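Local coordinates for arginine kinase (Anthopleura japonica, PDB 4RF8), which catalyses the reversible transfer of a phosphoryl group between ATP and L-arginine, giving N(omega)-phospho-L-arginine and ADP, at residues I127-I132 with S289-I294; R133-L138 with E231-R236; D95-Y100 with R338-S343. All coordinates share one frame; numbering follows the deposited sequence.

Contact 1. Residues I127-I132 with S289-I294; sequences IRSTRI and SVHVKI. With ADP (adenosine-5'-diphosphate), chain C.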
loop_
_atom_site.group_PDB
_atom_site.type_symbol
_atom_site.label_atom_id
_atom_site.label_comp_id
_atom_site.label_asym_id
_atom_site.label_seq_id
_atom_site.Cartn_x
_atom_site.Cartn_y
_atom_site.Cartn_z
ATOM N N ILE A 127 -6.333 -2.501 8.659
ATOM C CA ILE A 127 -5.251 -3.317 8.106
ATOM C C ILE A 127 -4.599 -2.676 6.879
ATOM O O ILE A 127 -5.286 -2.252 5.947
ATOM C CB ILE A 127 -5.746 -4.733 7.761
ATOM C CG1 ILE A 127 -6.190 -5.450 9.033
ATOM C CG2 ILE A 127 -4.661 -5.529 7.055
ATOM C CD1 ILE A 127 -7.156 -6.590 8.794
ATOM N N ARG A 128 -3.270 -2.615 6.883
ATOM C CA ARG A 128 -2.540 -1.940 5.815
ATOM C C ARG A 128 -1.978 -2.891 4.770
ATOM O O ARG A 128 -1.973 -2.582 3.578
ATOM C CB ARG A 128 -1.421 -1.085 6.397
ATOM C CG ARG A 128 -1.934 0.087 7.191
ATOM C CD ARG A 128 -0.821 1.027 7.564
ATOM N NE ARG A 128 -1.343 2.241 8.179
ATOM C CZ ARG A 128 -0.581 3.171 8.734
ATOM N NH1 ARG A 128 0.734 3.015 8.751
ATOM N NH2 ARG A 128 -1.131 4.250 9.276
ATOM N N SER A 129 -1.500 -4.046 5.219
ATOM C CA SER A 129 -0.902 -5.010 4.308
ATOM C C SER A 129 -0.986 -6.431 4.855
ATOM O O SER A 129 -1.156 -6.638 6.059
ATOM C CB SER A 129 0.553 -4.636 4.018
ATOM O OG SER A 129 1.291 -4.497 5.216
ATOM N N THR A 130 -0.867 -7.399 3.953
ATOM C CA THR A 130 -0.939 -8.812 4.297
ATOM C C THR A 130 0.195 -9.540 3.583
ATOM O O THR A 130 0.505 -9.230 2.433
ATOM C CB THR A 130 -2.291 -9.405 3.866
ATOM O OG1 THR A 130 -3.353 -8.719 4.542
ATOM C CG2 THR A 130 -2.369 -10.887 4.195
ATOM N N ARG A 131 0.816 -10.501 4.259
ATOM C CA ARG A 131 1.965 -11.201 3.695
ATOM C C ARG A 131 2.059 -12.612 4.258
ATOM O O ARG A 131 1.919 -12.814 5.465
ATOM C CB ARG A 131 3.244 -10.423 4.015
ATOM C CG ARG A 131 4.538 -11.061 3.530
ATOM C CD ARG A 131 5.732 -10.287 4.081
ATOM N NE ARG A 131 7.014 -10.767 3.571
ATOM C CZ ARG A 131 7.826 -11.587 4.231
ATOM N NH1 ARG A 131 8.973 -11.965 3.683
ATOM N NH2 ARG A 131 7.496 -12.031 5.436
ATOM N N ILE A 132 2.279 -13.590 3.383
ATOM C CA ILE A 132 2.505 -14.963 3.825
ATOM C C ILE A 132 3.754 -15.548 3.160
ATOM O O ILE A 132 3.874 -15.552 1.931
ATOM C CB ILE A 132 1.285 -15.869 3.558
ATOM C CG1 ILE A 132 0.012 -15.238 4.120
ATOM C CG2 ILE A 132 1.494 -17.243 4.182
ATOM C CD1 ILE A 132 -1.257 -15.982 3.766
ATOM N N SER A 289 1.519 -12.890 8.094
ATOM C CA SER A 289 1.678 -11.590 8.742
ATOM C C SER A 289 0.702 -10.524 8.246
ATOM O O SER A 289 0.276 -10.535 7.089
ATOM C CB SER A 289 3.113 -11.094 8.568
ATOM O OG SER A 289 3.240 -9.737 8.951
ATOM N N VAL A 290 0.363 -9.600 9.138
ATOM C CA VAL A 290 -0.529 -8.495 8.822
ATOM C C VAL A 290 -0.040 -7.239 9.535
ATOM O O VAL A 290 0.324 -7.294 10.709
ATOM C CB VAL A 290 -1.985 -8.807 9.254
ATOM C CG1 VAL A 290 -2.792 -7.531 9.407
ATOM C CG2 VAL A 290 -2.660 -9.745 8.263
ATOM N N HIS A 291 0.001 -6.119 8.819
ATOM C CA HIS A 291 0.258 -4.834 9.454
ATOM C C HIS A 291 -1.078 -4.157 9.751
ATOM O O HIS A 291 -1.884 -3.931 8.846
ATOM C CB HIS A 291 1.150 -3.950 8.574
ATOM C CG HIS A 291 2.578 -4.403 8.509
ATOM N ND1 HIS A 291 3.557 -3.688 7.855
ATOM C CD2 HIS A 291 3.188 -5.499 9.021
ATOM C CE1 HIS A 291 4.711 -4.325 7.965
ATOM N NE2 HIS A 291 4.514 -5.425 8.667
ATOM N N VAL A 292 -1.315 -3.853 11.024
ATOM C CA VAL A 292 -2.612 -3.348 11.455
ATOM C C VAL A 292 -2.475 -2.269 12.528
ATOM O O VAL A 292 -1.632 -2.366 13.424
ATOM C CB VAL A 292 -3.525 -4.502 11.948
ATOM C CG1 VAL A 292 -2.905 -5.202 13.147
ATOM C CG2 VAL A 292 -4.915 -3.992 12.284
ATOM N N LYS A 293 -3.301 -1.233 12.415
ATOM C CA LYS A 293 -3.288 -0.124 13.355
ATOM C C LYS A 293 -4.228 -0.423 14.518
ATOM O O LYS A 293 -5.449 -0.362 14.369
ATOM C CB LYS A 293 -3.718 1.160 12.646
ATOM C CG LYS A 293 -3.538 2.426 13.462
ATOM C CD LYS A 293 -3.979 3.634 12.656
ATOM C CE LYS A 293 -3.571 4.931 13.331
ATOM N NZ LYS A 293 -4.059 6.122 12.581
ATOM N N ILE A 294 -3.653 -0.753 15.671
ATOM C CA ILE A 294 -4.437 -1.112 16.851
ATOM C C ILE A 294 -4.015 -0.375 18.135
ATOM O O ILE A 294 -3.781 -1.016 19.160
ATOM C CB ILE A 294 -4.368 -2.636 17.105
ATOM C CG1 ILE A 294 -2.919 -3.131 17.025
ATOM C CG2 ILE A 294 -5.229 -3.394 16.102
ATOM C CD1 ILE A 294 -2.725 -4.567 17.490
HETATM P PB ADP C . 10.429 -13.660 7.099
HETATM O O1B ADP C . 11.458 -13.069 6.167
HETATM O O2B ADP C . 9.269 -14.319 6.399
HETATM O O3B ADP C . 11.015 -14.489 8.215
HETATM P PA ADP C . 10.485 -11.008 8.140
HETATM O O1A ADP C . 9.931 -10.415 9.414
HETATM O O2A ADP C . 11.972 -11.184 7.969
HETATM O O3A ADP C . 9.747 -12.415 7.865
HETATM O "O5'" ADP C . 9.960 -10.124 6.904
HETATM C "C5'" ADP C . 10.887 -9.500 6.019
HETATM C "C4'" ADP C . 10.326 -8.155 5.590
HETATM O "O4'" ADP C . 8.939 -8.292 5.264
HETATM C "C3'" ADP C . 10.434 -7.157 6.734
HETATM O "O3'" ADP C . 11.146 -5.996 6.297
HETATM C "C2'" ADP C . 9.005 -6.786 7.076
HETATM O "O2'" ADP C . 8.883 -5.380 7.297
HETATM C "C1'" ADP C . 8.207 -7.216 5.857
HETATM N N9 ADP C . 6.822 -7.596 6.240
HETATM C C8 ADP C . 6.451 -8.484 7.184
HETATM N N7 ADP C . 5.097 -8.570 7.272
HETATM C C5 ADP C . 4.577 -7.716 6.368
HETATM C C6 ADP C . 3.220 -7.307 5.934
HETATM N N6 ADP C . 2.107 -7.842 6.496
HETATM N N1 ADP C . 3.129 -6.381 4.956
HETATM C C2 ADP C . 4.219 -5.837 4.385
HETATM N N3 ADP C . 5.478 -6.160 4.729
HETATM C C4 ADP C . 5.719 -7.075 5.698
#

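Contact 2. Residues R133-L138 with E231-R236; sequences RVARSL and EEDHLR. With ADP (adenosine-5'-diphosphate), chain C.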
loop_
_atom_site.group_PDB
_atom_site.type_symbol
_atom_site.label_atom_id
_atom_site.label_comp_id
_atom_site.label_asym_id
_atom_site.label_seq_id
_atom_site.Cartn_x
_atom_site.Cartn_y
_atom_site.Cartn_z
ATOM N N ARG A 133 4.680 -16.034 3.984
ATOM C CA ARG A 133 5.931 -16.610 3.503
ATOM C C ARG A 133 6.009 -18.079 3.897
ATOM O O ARG A 133 5.631 -18.438 5.010
ATOM C CB ARG A 133 7.125 -15.847 4.099
ATOM C CG ARG A 133 8.507 -16.455 3.823
ATOM C CD ARG A 133 8.967 -17.423 4.926
ATOM N NE ARG A 133 9.419 -16.748 6.142
ATOM C CZ ARG A 133 9.772 -17.378 7.259
ATOM N NH1 ARG A 133 10.176 -16.687 8.318
ATOM N NH2 ARG A 133 9.721 -18.701 7.323
ATOM N N VAL A 134 6.502 -18.921 2.989
ATOM C CA VAL A 134 6.866 -20.295 3.336
ATOM C C VAL A 134 8.289 -20.619 2.879
ATOM O O VAL A 134 8.770 -20.090 1.874
ATOM C CB VAL A 134 5.882 -21.343 2.760
ATOM C CG1 VAL A 134 4.496 -21.152 3.339
ATOM C CG2 VAL A 134 5.839 -21.271 1.239
ATOM N N ALA A 135 8.961 -21.483 3.633
ATOM C CA ALA A 135 10.276 -21.983 3.248
ATOM C C ALA A 135 10.148 -23.436 2.795
ATOM O O ALA A 135 9.534 -24.256 3.481
ATOM C CB ALA A 135 11.250 -21.871 4.408
ATOM N N ARG A 136 10.721 -23.752 1.637
ATOM C CA ARG A 136 10.645 -25.101 1.089
ATOM C C ARG A 136 11.997 -25.543 0.532
ATOM O O ARG A 136 12.776 -24.717 0.054
ATOM C CB ARG A 136 9.577 -25.174 -0.010
ATOM C CG ARG A 136 8.136 -24.961 0.461
ATOM C CD ARG A 136 7.657 -26.120 1.330
ATOM N NE ARG A 136 6.251 -25.995 1.709
ATOM C CZ ARG A 136 5.824 -25.466 2.853
ATOM N NH1 ARG A 136 6.692 -25.007 3.744
ATOM N NH2 ARG A 136 4.525 -25.397 3.107
ATOM N N SER A 137 12.270 -26.845 0.602
ATOM C CA SER A 137 13.472 -27.418 0.001
ATOM C C SER A 137 13.097 -28.539 -0.971
ATOM O O SER A 137 12.129 -29.262 -0.738
ATOM C CB SER A 137 14.421 -27.944 1.079
ATOM O OG SER A 137 14.901 -26.895 1.893
ATOM N N LEU A 138 13.867 -28.684 -2.047
ATOM C CA LEU A 138 13.573 -29.667 -3.091
ATOM C C LEU A 138 14.029 -31.086 -2.741
ATOM O O LEU A 138 15.059 -31.274 -2.096
ATOM C CB LEU A 138 14.208 -29.246 -4.419
ATOM C CG LEU A 138 13.696 -27.972 -5.086
ATOM C CD1 LEU A 138 14.311 -27.803 -6.472
ATOM C CD2 LEU A 138 12.181 -27.994 -5.171
ATOM N N GLU A 231 18.525 -18.846 -1.126
ATOM C CA GLU A 231 18.960 -18.001 -0.021
ATOM C C GLU A 231 19.208 -18.898 1.198
ATOM O O GLU A 231 20.033 -19.808 1.132
ATOM C CB GLU A 231 17.925 -16.911 0.269
ATOM C CG GLU A 231 18.472 -15.695 1.004
ATOM C CD GLU A 231 17.875 -15.524 2.390
ATOM O OE1 GLU A 231 18.492 -14.814 3.212
ATOM O OE2 GLU A 231 16.791 -16.089 2.654
ATOM N N GLU A 232 18.496 -18.668 2.299
ATOM C CA GLU A 232 18.673 -19.508 3.485
ATOM C C GLU A 232 18.180 -20.938 3.246
ATOM O O GLU A 232 18.724 -21.898 3.792
ATOM C CB GLU A 232 17.975 -18.903 4.706
ATOM C CG GLU A 232 18.080 -19.770 5.954
ATOM C CD GLU A 232 17.495 -19.117 7.187
ATOM O OE1 GLU A 232 17.434 -17.873 7.236
ATOM O OE2 GLU A 232 17.098 -19.856 8.113
ATOM N N ASP A 233 17.133 -21.067 2.441
ATOM C CA ASP A 233 16.676 -22.369 1.980
ATOM C C ASP A 233 16.626 -22.320 0.459
ATOM O O ASP A 233 16.878 -21.266 -0.126
ATOM C CB ASP A 233 15.301 -22.701 2.568
ATOM C CG ASP A 233 15.337 -22.868 4.079
ATOM O OD1 ASP A 233 15.652 -23.983 4.547
ATOM O OD2 ASP A 233 15.057 -21.886 4.797
ATOM N N HIS A 234 16.321 -23.450 -0.177
ATOM C CA HIS A 234 16.233 -23.506 -1.636
ATOM C C HIS A 234 15.233 -22.479 -2.155
ATOM O O HIS A 234 15.479 -21.795 -3.152
ATOM C CB HIS A 234 15.795 -24.898 -2.107
ATOM C CG HIS A 234 16.737 -25.996 -1.733
ATOM N ND1 HIS A 234 16.456 -27.324 -1.963
ATOM C CD2 HIS A 234 17.959 -25.962 -1.148
ATOM C CE1 HIS A 234 17.465 -28.065 -1.530
ATOM N NE2 HIS A 234 18.385 -27.264 -1.034
ATOM N N LEU A 235 14.101 -22.385 -1.466
ATOM C CA LEU A 235 13.018 -21.505 -1.878
ATOM C C LEU A 235 12.446 -20.723 -0.701
ATOM O O LEU A 235 12.128 -21.296 0.344
ATOM C CB LEU A 235 11.898 -22.310 -2.542
ATOM C CG LEU A 235 12.170 -22.895 -3.926
ATOM C CD1 LEU A 235 11.026 -23.786 -4.379
ATOM C CD2 LEU A 235 12.389 -21.775 -4.921
ATOM N N ARG A 236 12.335 -19.412 -0.871
ATOM C CA ARG A 236 11.530 -18.598 0.025
ATOM C C ARG A 236 10.409 -18.036 -0.836
ATOM O O ARG A 236 10.650 -17.226 -1.732
ATOM C CB ARG A 236 12.354 -17.468 0.642
ATOM C CG ARG A 236 12.120 -17.260 2.140
ATOM C CD ARG A 236 12.726 -18.395 2.960
ATOM N NE ARG A 236 12.797 -18.083 4.386
ATOM C CZ ARG A 236 13.586 -18.715 5.250
ATOM N NH1 ARG A 236 14.379 -19.691 4.832
ATOM N NH2 ARG A 236 13.588 -18.366 6.530
HETATM P PB ADP C . 10.429 -13.660 7.099
HETATM O O1B ADP C . 11.458 -13.069 6.167
HETATM O O2B ADP C . 9.269 -14.319 6.399
HETATM O O3B ADP C . 11.015 -14.489 8.215
HETATM P PA ADP C . 10.485 -11.008 8.140
HETATM O O1A ADP C . 9.931 -10.415 9.414
HETATM O O2A ADP C . 11.972 -11.184 7.969
HETATM O O3A ADP C . 9.747 -12.415 7.865
HETATM O "O5'" ADP C . 9.960 -10.124 6.904
HETATM C "C5'" ADP C . 10.887 -9.500 6.019
HETATM C "C4'" ADP C . 10.326 -8.155 5.590
HETATM O "O4'" ADP C . 8.939 -8.292 5.264
HETATM C "C3'" ADP C . 10.434 -7.157 6.734
HETATM O "O3'" ADP C . 11.146 -5.996 6.297
HETATM C "C2'" ADP C . 9.005 -6.786 7.076
HETATM O "O2'" ADP C . 8.883 -5.380 7.297
HETATM C "C1'" ADP C . 8.207 -7.216 5.857
HETATM N N9 ADP C . 6.822 -7.596 6.240
HETATM C C8 ADP C . 6.451 -8.484 7.184
HETATM N N7 ADP C . 5.097 -8.570 7.272
HETATM C C5 ADP C . 4.577 -7.716 6.368
HETATM C C6 ADP C . 3.220 -7.307 5.934
HETATM N N6 ADP C . 2.107 -7.842 6.496
HETATM N N1 ADP C . 3.129 -6.381 4.956
HETATM C C2 ADP C . 4.219 -5.837 4.385
HETATM N N3 ADP C . 5.478 -6.160 4.729
HETATM C C4 ADP C . 5.719 -7.075 5.698
HETATM O O HOH W 1 17.506 -25.632 2.606
HETATM O O HOH W 2 13.184 -25.566 3.445
#

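Contact 3. Residues D95-Y100 with R338-S343; sequences DYHSPY and RRLGLS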
loop_
_atom_site.group_PDB
_atom_site.type_symbol
_atom_site.label_atom_id
_atom_site.label_comp_id
_atom_site.label_asym_id
_atom_site.label_seq_id
_atom_site.Cartn_x
_atom_site.Cartn_y
_atom_site.Cartn_z
ATOM N N ASP A 95 12.503 -28.284 22.315
ATOM C CA ASP A 95 12.646 -27.172 23.249
ATOM C C ASP A 95 12.138 -25.884 22.603
ATOM O O ASP A 95 11.356 -25.145 23.200
ATOM C CB ASP A 95 14.110 -27.022 23.670
ATOM C CG ASP A 95 14.291 -26.105 24.869
ATOM O OD1 ASP A 95 13.752 -24.979 24.863
ATOM O OD2 ASP A 95 14.986 -26.517 25.821
ATOM N N TYR A 96 12.586 -25.625 21.377
ATOM C CA TYR A 96 12.190 -24.422 20.649
ATOM C C TYR A 96 10.703 -24.435 20.325
ATOM O O TYR A 96 10.028 -23.414 20.434
ATOM C CB TYR A 96 12.999 -24.281 19.354
ATOM C CG TYR A 96 12.734 -22.994 18.599
ATOM C CD1 TYR A 96 11.701 -22.903 17.673
ATOM C CD2 TYR A 96 13.521 -21.871 18.809
ATOM C CE1 TYR A 96 11.457 -21.730 16.987
ATOM C CE2 TYR A 96 13.287 -20.697 18.127
ATOM C CZ TYR A 96 12.253 -20.633 17.219
ATOM O OH TYR A 96 12.019 -19.464 16.538
ATOM N N HIS A 97 10.197 -25.594 19.917
ATOM C CA HIS A 97 8.809 -25.703 19.494
ATOM C C HIS A 97 7.918 -26.310 20.575
ATOM O O HIS A 97 6.859 -26.862 20.273
ATOM C CB HIS A 97 8.704 -26.530 18.214
ATOM C CG HIS A 97 9.471 -25.964 17.060
ATOM N ND1 HIS A 97 8.924 -25.060 16.175
ATOM C CD2 HIS A 97 10.737 -26.189 16.635
ATOM C CE1 HIS A 97 9.824 -24.746 15.259
ATOM N NE2 HIS A 97 10.931 -25.418 15.514
ATOM N N SER A 98 8.351 -26.208 21.827
ATOM C CA SER A 98 7.566 -26.702 22.952
ATOM C C SER A 98 6.166 -26.089 22.904
ATOM O O SER A 98 6.017 -24.912 22.581
ATOM C CB SER A 98 8.262 -26.355 24.270
ATOM O OG SER A 98 7.620 -26.963 25.375
ATOM N N PRO A 99 5.130 -26.883 23.220
ATOM C CA PRO A 99 5.201 -28.256 23.715
ATOM C C PRO A 99 5.123 -29.321 22.623
ATOM O O PRO A 99 4.705 -30.431 22.945
ATOM C CB PRO A 99 3.952 -28.349 24.593
ATOM C CG PRO A 99 2.953 -27.504 23.865
ATOM C CD PRO A 99 3.741 -26.388 23.203
ATOM N N TYR A 100 5.504 -29.014 21.381
ATOM C CA TYR A 100 5.429 -30.017 20.310
ATOM C C TYR A 100 6.287 -31.248 20.574
ATOM O O TYR A 100 7.442 -31.142 20.990
ATOM C CB TYR A 100 5.792 -29.440 18.933
ATOM C CG TYR A 100 5.831 -30.491 17.836
ATOM C CD1 TYR A 100 4.659 -31.031 17.326
ATOM C CD2 TYR A 100 7.039 -30.946 17.317
ATOM C CE1 TYR A 100 4.682 -31.991 16.333
ATOM C CE2 TYR A 100 7.074 -31.907 16.319
ATOM C CZ TYR A 100 5.890 -32.424 15.833
ATOM O OH TYR A 100 5.904 -33.379 14.843
ATOM N N ARG A 338 3.391 -20.171 15.864
ATOM C CA ARG A 338 3.579 -21.611 15.684
ATOM C C ARG A 338 3.998 -22.025 14.276
ATOM O O ARG A 338 3.603 -21.405 13.288
ATOM C CB ARG A 338 2.312 -22.369 16.092
ATOM C CG ARG A 338 1.985 -22.268 17.572
ATOM C CD ARG A 338 0.897 -23.253 17.970
ATOM N NE ARG A 338 0.902 -23.521 19.407
ATOM C CZ ARG A 338 0.079 -24.373 20.010
ATOM N NH1 ARG A 338 -0.819 -25.041 19.300
ATOM N NH2 ARG A 338 0.154 -24.555 21.322
ATOM N N ARG A 339 4.794 -23.091 14.207
ATOM C CA ARG A 339 5.282 -23.648 12.950
ATOM C C ARG A 339 5.026 -25.155 12.907
ATOM O O ARG A 339 4.616 -25.700 11.879
ATOM C CB ARG A 339 6.782 -23.382 12.804
ATOM C CG ARG A 339 7.174 -21.912 12.871
ATOM C CD ARG A 339 7.006 -21.223 11.527
ATOM N NE ARG A 339 6.642 -19.814 11.670
ATOM C CZ ARG A 339 7.505 -18.834 11.923
ATOM N NH1 ARG A 339 8.795 -19.101 12.073
ATOM N NH2 ARG A 339 7.075 -17.586 12.034
ATOM N N LEU A 340 5.270 -25.815 14.037
ATOM C CA LEU A 340 5.176 -27.272 14.147
ATOM C C LEU A 340 3.960 -27.722 14.961
ATOM O O LEU A 340 3.620 -27.112 15.976
ATOM C CB LEU A 340 6.450 -27.837 14.786
ATOM C CG LEU A 340 7.479 -28.516 13.884
ATOM C CD1 LEU A 340 8.694 -28.966 14.683
ATOM C CD2 LEU A 340 6.853 -29.701 13.182
ATOM N N GLY A 341 3.309 -28.794 14.516
ATOM C CA GLY A 341 2.172 -29.336 15.239
ATOM C C GLY A 341 0.833 -28.833 14.734
ATOM O O GLY A 341 -0.216 -29.263 15.213
ATOM N N LEU A 342 0.871 -27.913 13.773
ATOM C CA LEU A 342 -0.344 -27.385 13.161
ATOM C C LEU A 342 -0.131 -27.237 11.660
ATOM O O LEU A 342 1.003 -27.109 11.204
ATOM C CB LEU A 342 -0.737 -26.041 13.786
ATOM C CG LEU A 342 -0.089 -24.744 13.289
ATOM C CD1 LEU A 342 -0.680 -23.550 14.016
ATOM C CD2 LEU A 342 1.428 -24.750 13.442
ATOM N N SER A 343 -1.219 -27.262 10.895
ATOM C CA SER A 343 -1.125 -27.150 9.445
ATOM C C SER A 343 -0.990 -25.692 9.019
ATOM O O SER A 343 -1.234 -24.781 9.813
ATOM C CB SER A 343 -2.353 -27.771 8.779
ATOM O OG SER A 343 -3.500 -26.965 8.965
HETATM O O HOH W 3 6.268 -24.404 16.609
#

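Contact 1. Residues I127-I132 with S289-I294
Ser-129 OG lies obliquely beside the His-291 ring, 3.5 Å from its CG, and the adenine of ADP lies over one face of that ring, C6 3.5 Å above the plane and displaced toward the rim. A second flat group, the guanidinium of Arg-131, carries the ribose oxygen O4' over the centre of one face and meets the phosphate oxygen O2B at its edge, in plane, through a bond from NH2 of 3.1 Å (161°). Extended as far as NE, with CG opposite the backbone N (chi1 178°), the Arg-131 chain runs alongside the base, CB and CD against the adenine, and its guanidinium turns at the end to the ribose and beta-phosphate; the bond to O3A is weak. Ser-129 OG donates to the adenine N1 at 2.6 Å. Ser-289 OG stands 2.8 Å from N7 and also has Asp-333 as a partner. The nucleotide thus rests on one face of an antiparallel ladder in the middle of the eight-stranded sheet of this phosphagen kinase, in line with the predicted ATP site. Arg-131 and Ser-289 form a hydrogen-bonded pair, and a beta bulge shifts the register between Ile-127 and Ser-129. At the bulge, Arg-128 N makes a nearly straight bond (174°) to His-291 O at 2.7 Å, while His-291 N bonds to Ser-129 O. On the other face of the ladder, Ile-127 presents CG2 to Val-290 CG1 at 3.6 Å and CG1 to Val-292 CG2 at 3.8 Å. Helix 344-369 packs on Ile-127, and helix 246-263 packs on Thr-130, whose hydroxyl is bonded to Gly-243 O.

Contact 2. Residues R133-L138 with E231-R236
Ser-137 OG and Asp-233 OD1, 4.0 Å apart, are joined by two bridging waters. One lies 3.0 Å from Ser-137 OG, the other 2.7 Å, and both donate to Asp-233 OD1, the second of them weakly. Ser-277 N also donates to Asp-233 OD1, so three groups grip this one buried oxygen. Beside it, the ring of His-234 is held by Leu-138 N, which points at ND1 over 2.9 Å (163°), somewhat tilted from the ring plane, and Ser-137 CB packs over one face, 4.1 Å from the ring centroid, as a CH-pi contact. ND1 acts here as an acceptor, carrying the contact past the last backbone pair to Leu-138. That pairing is a short antiparallel ladder: Arg-136 and Leu-235 exchange both backbone bonds, and Ala-135 lies across from Arg-236. On the face of Ala-135, the guanidinium of Arg-236 has that methyl 3.6 Å off its plane, near the rim. Arg-236 NH2 in turn stands over a face of the Arg-133 guanidinium, their planes 45° apart. Bent at chi2 (-92°) and chi3, Arg-133 turns NE and NH1 to the beta-phosphate oxygens O2B and O3B of ADP; the modelled bonds are very short, so their exact lengths are doubtful. Such a cluster suits the predicted ATP site and the anion it receives. Glu-232, a substrate-binding residue by similarity, makes a long salt bridge to Arg-236 NH2, with OE1 well out of the guanidinium plane, so that charge alone links them. Leu-138, His-234 and Leu-235 pack against helix 149-163, Val-134 and Leu-235 against helix 246-263, and strand 225-229 flanks Leu-235 and Arg-236 on the far side from strand 127-136.

Contact 3. Residues D95-Y100 with R338-S343
Leu-340 holds its two methyls against two aromatic rings of 95-100. CD1 sits over a face of His-97, 4.0 Å from the ring centroid and 14° from the normal, while CD2 lies over a face of Tyr-100 at 4.2 Å; both are CH-pi contacts. A first torsion of 175°, trans to the backbone N, swings the Tyr-100 ring toward Leu-340. CD1 also touches Tyr-100 CD2 at 3.7 Å, and the Tyr-100 ring continues past the leucine to meet Gly-341 CA 3.7 Å from its CD1. A water at the edge of the His-97 ring, 2.8 Å from ND1, accepts a bond from Leu-340 N. Further out, Tyr-96 CD1 lies 3.4 Å above the centre of the opposite His-97 face, and His-97 NE2 is tied to Pro-279 O. Tyr-100 is placed by a bond from its N to His-97 O across the turn holding the cis Pro-99, and by its hydroxyl, bonded to Lys-271 O. His-106 ND1 secures Gly-341 N. The contact joins the C-terminal end of helix 86-96, in the helical N-terminal part of the kinase, to the loop that follows strand 331-336 in the catalytic part and ends at Ser-343, the N-cap of helix 344-369.

Along the chain the contacts nest, contact 2 inside contact 1 and contact 1 inside contact 3. Contacts 1 and 2, with centres 22 Å apart, share strand 127-136, which runs between strands 286-293 and 235-242; contact 1 takes its first half with the former, contact 2 its second with the latter. One central strand serves ADP: contact 1 holds the base and, through Arg-131, reaches the beta-phosphate, which contact 2 also binds. Contact 3 lies outside the sheet, centred about 19 Å from contact 2 and 23 Å from contact 1, and joins the helical N-terminal part to a loop of the catalytic part whose Arg-339 side chain comes within about 6 Å of ADP.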